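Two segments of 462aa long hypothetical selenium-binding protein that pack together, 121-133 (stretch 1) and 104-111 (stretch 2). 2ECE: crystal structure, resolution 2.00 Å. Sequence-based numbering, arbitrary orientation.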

ATOM      1  N   LYS A 121       6.572  -3.461  21.101  1.00 25.35           N
ATOM      2  CA  LYS A 121       7.334  -4.686  21.329  1.00 27.32           C
ATOM      3  C   LYS A 121       6.683  -5.879  20.639  1.00 25.96           C
ATOM      4  O   LYS A 121       5.463  -6.005  20.634  1.00 23.77           O
ATOM      5  CB  LYS A 121       7.440  -4.976  22.832  1.00 29.33           C
ATOM      6  CG  LYS A 121       8.355  -4.030  23.609  1.00 33.59           C
ATOM      7  CD  LYS A 121       8.322  -4.349  25.100  1.00 34.37           C
ATOM      8  CE  LYS A 121       9.297  -3.495  25.903  1.00 35.87           C
ATOM      9  NZ  LYS A 121      10.725  -3.834  25.638  1.00 36.15           N
ATOM     10  N   ILE A 122       7.504  -6.750  20.055  1.00 25.32           N
ATOM     11  CA  ILE A 122       6.995  -7.947  19.397  1.00 23.85           C
ATOM     12  C   ILE A 122       6.523  -8.867  20.514  1.00 24.08           C
ATOM     13  O   ILE A 122       7.308  -9.220  21.392  1.00 25.12           O
ATOM     14  CB  ILE A 122       8.102  -8.689  18.622  1.00 23.59           C
ATOM     15  CG1 ILE A 122       8.699  -7.781  17.546  1.00 22.46           C
ATOM     16  CG2 ILE A 122       7.535  -9.971  18.011  1.00 21.30           C
ATOM     17  CD1 ILE A 122       9.927  -8.379  16.877  1.00 23.28           C
ATOM     18  N   ILE A 123       5.253  -9.254  20.492  1.00 22.69           N
ATOM     19  CA  ILE A 123       4.736 -10.131  21.529  1.00 23.04           C
ATOM     20  C   ILE A 123       4.340 -11.515  21.032  1.00 25.05           C
ATOM     21  O   ILE A 123       4.039 -12.399  21.833  1.00 25.37           O
ATOM     22  CB  ILE A 123       3.539  -9.482  22.276  1.00 24.05           C
ATOM     23  CG1 ILE A 123       2.491  -8.974  21.283  1.00 22.83           C
ATOM     24  CG2 ILE A 123       4.043  -8.360  23.173  1.00 24.41           C
ATOM     25  CD1 ILE A 123       1.367  -9.953  21.028  1.00 21.55           C
ATOM     26  N   LYS A 124       4.353 -11.709  19.717  1.00 24.59           N
ATOM     27  CA  LYS A 124       4.005 -13.004  19.133  1.00 25.16           C
ATOM     28  C   LYS A 124       4.477 -13.118  17.688  1.00 25.71           C
ATOM     29  O   LYS A 124       4.434 -12.150  16.924  1.00 23.73           O
ATOM     30  CB  LYS A 124       2.491 -13.235  19.190  1.00 27.02           C
ATOM     31  CG  LYS A 124       2.048 -14.597  18.634  1.00 30.22           C
ATOM     32  CD  LYS A 124       0.602 -14.916  19.005  1.00 32.69           C
ATOM     33  CE  LYS A 124       0.249 -16.366  18.691  1.00 34.43           C
ATOM     34  NZ  LYS A 124      -1.006 -16.796  19.367  1.00 37.04           N
ATOM     35  N   VAL A 125       4.947 -14.305  17.324  1.00 24.34           N
ATOM     36  CA  VAL A 125       5.409 -14.557  15.971  1.00 24.93           C
ATOM     37  C   VAL A 125       4.710 -15.788  15.416  1.00 26.63           C
ATOM     38  O   VAL A 125       4.647 -16.824  16.078  1.00 26.34           O
ATOM     39  CB  VAL A 125       6.929 -14.819  15.917  1.00 26.08           C
ATOM     40  CG1 VAL A 125       7.350 -15.151  14.488  1.00 24.56           C
ATOM     41  CG2 VAL A 125       7.697 -13.598  16.422  1.00 23.57           C
ATOM     42  N   ILE A 126       4.165 -15.663  14.212  1.00 24.76           N
ATOM     43  CA  ILE A 126       3.522 -16.789  13.555  1.00 23.83           C
ATOM     44  C   ILE A 126       4.550 -17.163  12.503  1.00 24.81           C
ATOM     45  O   ILE A 126       4.759 -16.419  11.546  1.00 23.93           O
ATOM     46  CB  ILE A 126       2.216 -16.374  12.863  1.00 25.14           C
ATOM     47  CG1 ILE A 126       1.272 -15.736  13.878  1.00 26.09           C
ATOM     48  CG2 ILE A 126       1.556 -17.594  12.234  1.00 24.79           C
ATOM     49  CD1 ILE A 126       0.058 -15.120  13.255  1.00 30.24           C
ATOM     50  N   GLU A 127       5.219 -18.298  12.696  1.00 23.47           N
ATOM     51  CA  GLU A 127       6.252 -18.734  11.768  1.00 22.90           C
ATOM     52  C   GLU A 127       5.711 -19.068  10.378  1.00 20.67           C
ATOM     53  O   GLU A 127       4.556 -19.466  10.218  1.00 20.10           O
ATOM     54  CB  GLU A 127       7.004 -19.944  12.348  1.00 26.14           C
ATOM     55  CG  GLU A 127       7.800 -19.651  13.631  1.00 27.80           C
ATOM     56  CD  GLU A 127       8.929 -18.643  13.425  1.00 29.74           C
ATOM     57  OE1 GLU A 127       9.357 -18.441  12.271  1.00 29.30           O
ATOM     58  OE2 GLU A 127       9.407 -18.060  14.423  1.00 34.22           O
ATOM     59  N   PRO A 128       6.552 -18.900   9.351  1.00 19.11           N
ATOM     60  CA  PRO A 128       6.232 -19.158   7.943  1.00 20.27           C
ATOM     61  C   PRO A 128       5.573 -20.509   7.670  1.00 21.02           C
ATOM     62  O   PRO A 128       4.635 -20.601   6.882  1.00 19.87           O
ATOM     63  CB  PRO A 128       7.593 -19.044   7.263  1.00 19.73           C
ATOM     64  CG  PRO A 128       8.262 -17.979   8.077  1.00 20.06           C
ATOM     65  CD  PRO A 128       7.942 -18.423   9.483  1.00 19.86           C
ATOM     66  N   GLU A 129       6.064 -21.560   8.317  1.00 22.09           N
ATOM     67  CA  GLU A 129       5.502 -22.879   8.076  1.00 23.16           C
ATOM     68  C   GLU A 129       4.109 -23.072   8.654  1.00 23.12           C
ATOM     69  O   GLU A 129       3.329 -23.880   8.141  1.00 23.96           O
ATOM     70  CB  GLU A 129       6.490 -23.942   8.557  1.00 23.79           C
ATOM     71  CG  GLU A 129       7.819 -23.768   7.833  1.00 27.29           C
ATOM     72  CD  GLU A 129       7.602 -23.530   6.332  1.00 30.30           C
ATOM     73  OE1 GLU A 129       8.482 -22.976   5.624  1.00 29.70           O
ATOM     74  OE2 GLU A 129       6.523 -23.919   5.851  0.50 26.36           O
ATOM     75  N   GLU A 130       3.777 -22.325   9.704  1.00 22.18           N
ATOM     76  CA  GLU A 130       2.443 -22.427  10.285  1.00 22.29           C
ATOM     77  C   GLU A 130       1.496 -21.686   9.348  1.00 22.20           C
ATOM     78  O   GLU A 130       0.358 -22.104   9.140  1.00 20.73           O
ATOM     79  CB  GLU A 130       2.385 -21.781  11.672  1.00 24.44           C
ATOM     80  CG  GLU A 130       1.012 -21.874  12.334  1.00 28.94           C
ATOM     81  CD  GLU A 130       0.659 -23.291  12.794  1.00 33.91           C
ATOM     82  OE1 GLU A 130      -0.453 -23.485  13.340  1.00 35.67           O
ATOM     83  OE2 GLU A 130       1.489 -24.209  12.614  1.00 33.52           O
ATOM     84  N   VAL A 131       1.965 -20.571   8.794  1.00 21.97           N
ATOM     85  CA  VAL A 131       1.140 -19.809   7.870  1.00 23.00           C
ATOM     86  C   VAL A 131       0.843 -20.644   6.627  1.00 21.90           C
ATOM     87  O   VAL A 131      -0.306 -20.749   6.203  1.00 23.44           O
ATOM     88  CB  VAL A 131       1.827 -18.493   7.448  1.00 23.58           C
ATOM     89  CG1 VAL A 131       1.136 -17.911   6.218  1.00 23.03           C
ATOM     90  CG2 VAL A 131       1.762 -17.489   8.604  1.00 20.92           C
ATOM     91  N   LYS A 132       1.879 -21.248   6.058  1.00 22.91           N
ATOM     92  CA  LYS A 132       1.712 -22.065   4.858  1.00 23.82           C
ATOM     93  C   LYS A 132       0.879 -23.317   5.111  1.00 24.43           C
ATOM     94  O   LYS A 132       0.065 -23.711   4.271  1.00 24.49           O
ATOM     95  CB  LYS A 132       3.074 -22.475   4.300  1.00 23.16           C
ATOM     96  CG  LYS A 132       3.952 -21.320   3.868  1.00 23.42           C
ATOM     97  CD  LYS A 132       5.313 -21.838   3.415  1.00 24.12           C
ATOM     98  CE  LYS A 132       6.314 -20.705   3.289  1.00 27.20           C
ATOM     99  NZ  LYS A 132       7.677 -21.204   2.967  1.00 25.97           N
ATOM    100  N   LYS A 133       1.079 -23.935   6.272  1.00 26.32           N
ATOM    101  CA  LYS A 133       0.347 -25.152   6.624  1.00 26.88           C
ATOM    102  C   LYS A 133      -1.159 -24.927   6.741  1.00 26.58           C
ATOM    103  O   LYS A 133      -1.957 -25.691   6.195  1.00 26.30           O
ATOM    104  CB  LYS A 133       0.878 -25.722   7.941  1.00 28.92           C
ATOM    105  CG  LYS A 133       0.083 -26.915   8.459  1.00 31.48           C
ATOM    106  CD  LYS A 133       0.668 -27.476   9.753  1.00 32.68           C
ATOM    107  CE  LYS A 133      -0.114 -27.016  10.971  1.00 34.59           C
ATOM    108  NZ  LYS A 133       0.276 -27.777  12.195  1.00 37.62           N
TER
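Stretch 2 104-111: RSSRIYII

How does stretch 2 lie on stretch 1? Residues 108-111 form a strand that runs antiparallel to strand 121-126, with 138° between their N-to-C directions and a closest approach of 4.8 Å. Residues 104-107 lead into it as loop, passing beside the start of helix 128-133.

What holds Ile110, the residue with the most covered surface? Its N donates to Lys124 O at 2.9 Å, while its O accepts from Ile123 N at 2.9 Å and weakly from Lys124 N at 3.5 Å. One carbonyl thus faces two successive amides, as the register shifts by one residue at a beta bulge. Its CG2 lies 3.7 Å from Ile123 CD1.

Where does Ile108 sit? It pairs with Ile126 through two hydrogen bonds, Ile126 N to Ile108 O at 2.8 Å and Ile108 N to Ile126 O at 3.0 Å. Both side chains share the sheet face of Ile110, and Ile108 CD1 reaches Val131 CG2 of the helix at 3.8 Å.

How does Arg107 close the contact? Its NE forms a salt bridge with Glu127 OE1 at 3.1 Å, joining opposite charges just before the helix. Pro128 CG covers one guanidinium face and lies 3.6 Å from Arg107 CB; Val125 CG1 approaches Arg107 CD at 3.7 Å.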

ATOM      1  N   ARG A 104       8.488 -11.819   1.755  1.00 20.51           N
ATOM      2  CA  ARG A 104       9.352 -12.899   1.276  1.00 21.04           C
ATOM      3  C   ARG A 104       9.242 -14.140   2.166  1.00 22.14           C
ATOM      4  O   ARG A 104       9.096 -15.259   1.667  1.00 24.41           O
ATOM      5  CB  ARG A 104      10.824 -12.450   1.225  1.00 22.71           C
ATOM      6  CG  ARG A 104      11.281 -11.879  -0.120  1.00 22.43           C
ATOM      7  CD  ARG A 104      12.782 -11.568  -0.149  1.00 22.91           C
ATOM      8  NE  ARG A 104      13.164 -10.871  -1.379  1.00 22.51           N
ATOM      9  CZ  ARG A 104      13.459 -11.472  -2.529  1.00 24.64           C
ATOM     10  NH1 ARG A 104      13.436 -12.797  -2.619  1.00 25.62           N
ATOM     11  NH2 ARG A 104      13.729 -10.747  -3.607  1.00 22.19           N
ATOM     12  N   SER A 105       9.284 -13.935   3.481  1.00 21.16           N
ATOM     13  CA  SER A 105       9.239 -15.037   4.444  1.00 21.28           C
ATOM     14  C   SER A 105       7.891 -15.671   4.773  1.00 21.04           C
ATOM     15  O   SER A 105       7.840 -16.843   5.146  1.00 20.31           O
ATOM     16  CB  SER A 105       9.866 -14.589   5.763  1.00 21.69           C
ATOM     17  OG  SER A 105       9.027 -13.633   6.393  1.00 23.24           O
ATOM     18  N   SER A 106       6.811 -14.902   4.661  1.00 19.68           N
ATOM     19  CA  SER A 106       5.475 -15.388   4.992  1.00 18.61           C
ATOM     20  C   SER A 106       5.292 -15.419   6.512  1.00 18.11           C
ATOM     21  O   SER A 106       4.300 -15.931   7.021  1.00 17.42           O
ATOM     22  CB  SER A 106       5.239 -16.790   4.425  1.00 19.60           C
ATOM     23  OG  SER A 106       5.267 -16.782   3.012  1.00 18.43           O
ATOM     24  N   ARG A 107       6.261 -14.870   7.233  1.00 18.01           N
ATOM     25  CA  ARG A 107       6.191 -14.823   8.687  1.00 18.61           C
ATOM     26  C   ARG A 107       5.278 -13.663   9.085  1.00 19.44           C
ATOM     27  O   ARG A 107       5.133 -12.702   8.327  1.00 20.11           O
ATOM     28  CB  ARG A 107       7.600 -14.613   9.260  1.00 19.44           C
ATOM     29  CG  ARG A 107       7.669 -14.408  10.770  1.00 18.38           C
ATOM     30  CD  ARG A 107       9.121 -14.408  11.271  1.00 20.81           C
ATOM     31  NE  ARG A 107       9.800 -15.687  11.030  1.00 22.26           N
ATOM     32  CZ  ARG A 107      10.736 -15.888  10.106  1.00 23.46           C
ATOM     33  NH1 ARG A 107      11.124 -14.897   9.313  1.00 24.21           N
ATOM     34  NH2 ARG A 107      11.300 -17.085   9.984  1.00 25.48           N
ATOM     35  N   ILE A 108       4.639 -13.758  10.247  1.00 20.04           N
ATOM     36  CA  ILE A 108       3.775 -12.671  10.718  1.00 19.56           C
ATOM     37  C   ILE A 108       4.171 -12.272  12.134  1.00 21.02           C
ATOM     38  O   ILE A 108       4.225 -13.116  13.039  1.00 21.61           O
ATOM     39  CB  ILE A 108       2.282 -13.060  10.761  1.00 19.71           C
ATOM     40  CG1 ILE A 108       1.797 -13.495   9.378  1.00 19.13           C
ATOM     41  CG2 ILE A 108       1.440 -11.851  11.228  1.00 20.04           C
ATOM     42  CD1 ILE A 108       0.371 -14.022   9.381  1.00 19.75           C
ATOM     43  N   TYR A 109       4.469 -10.993  12.324  1.00 18.93           N
ATOM     44  CA  TYR A 109       4.811 -10.505  13.651  1.00 19.53           C
ATOM     45  C   TYR A 109       3.595  -9.770  14.204  1.00 20.42           C
ATOM     46  O   TYR A 109       2.872  -9.096  13.457  1.00 21.80           O
ATOM     47  CB  TYR A 109       5.992  -9.531  13.591  1.00 19.74           C
ATOM     48  CG  TYR A 109       7.262 -10.119  13.025  1.00 20.33           C
ATOM     49  CD1 TYR A 109       7.589  -9.963  11.679  1.00 18.66           C
ATOM     50  CD2 TYR A 109       8.153 -10.808  13.844  1.00 21.22           C
ATOM     51  CE1 TYR A 109       8.776 -10.472  11.164  1.00 18.75           C
ATOM     52  CE2 TYR A 109       9.342 -11.325  13.340  1.00 20.49           C
ATOM     53  CZ  TYR A 109       9.651 -11.152  12.002  1.00 20.41           C
ATOM     54  OH  TYR A 109      10.838 -11.652  11.508  1.00 19.16           O
ATOM     55  N   ILE A 110       3.367  -9.913  15.504  1.00 20.33           N
ATOM     56  CA  ILE A 110       2.273  -9.228  16.180  1.00 19.81           C
ATOM     57  C   ILE A 110       3.026  -8.290  17.116  1.00 22.10           C
ATOM     58  O   ILE A 110       3.678  -8.742  18.065  1.00 22.01           O
ATOM     59  CB  ILE A 110       1.412 -10.201  17.014  1.00 20.52           C
ATOM     60  CG1 ILE A 110       0.966 -11.389  16.150  1.00 20.50           C
ATOM     61  CG2 ILE A 110       0.193  -9.469  17.560  1.00 20.45           C
ATOM     62  CD1 ILE A 110       0.141 -11.003  14.934  1.00 20.58           C
ATOM     63  N   ILE A 111       2.950  -6.991  16.836  1.00 21.39           N
ATOM     64  CA  ILE A 111       3.669  -5.993  17.618  1.00 21.10           C
ATOM     65  C   ILE A 111       2.739  -5.097  18.436  1.00 21.48           C
ATOM     66  O   ILE A 111       1.928  -4.349  17.890  1.00 20.55           O
ATOM     67  CB  ILE A 111       4.566  -5.147  16.680  1.00 20.49           C
ATOM     68  CG1 ILE A 111       5.505  -6.083  15.913  1.00 19.64           C
ATOM     69  CG2 ILE A 111       5.378  -4.131  17.480  1.00 22.89           C
ATOM     70  CD1 ILE A 111       6.335  -5.408  14.845  1.00 19.18           C
TER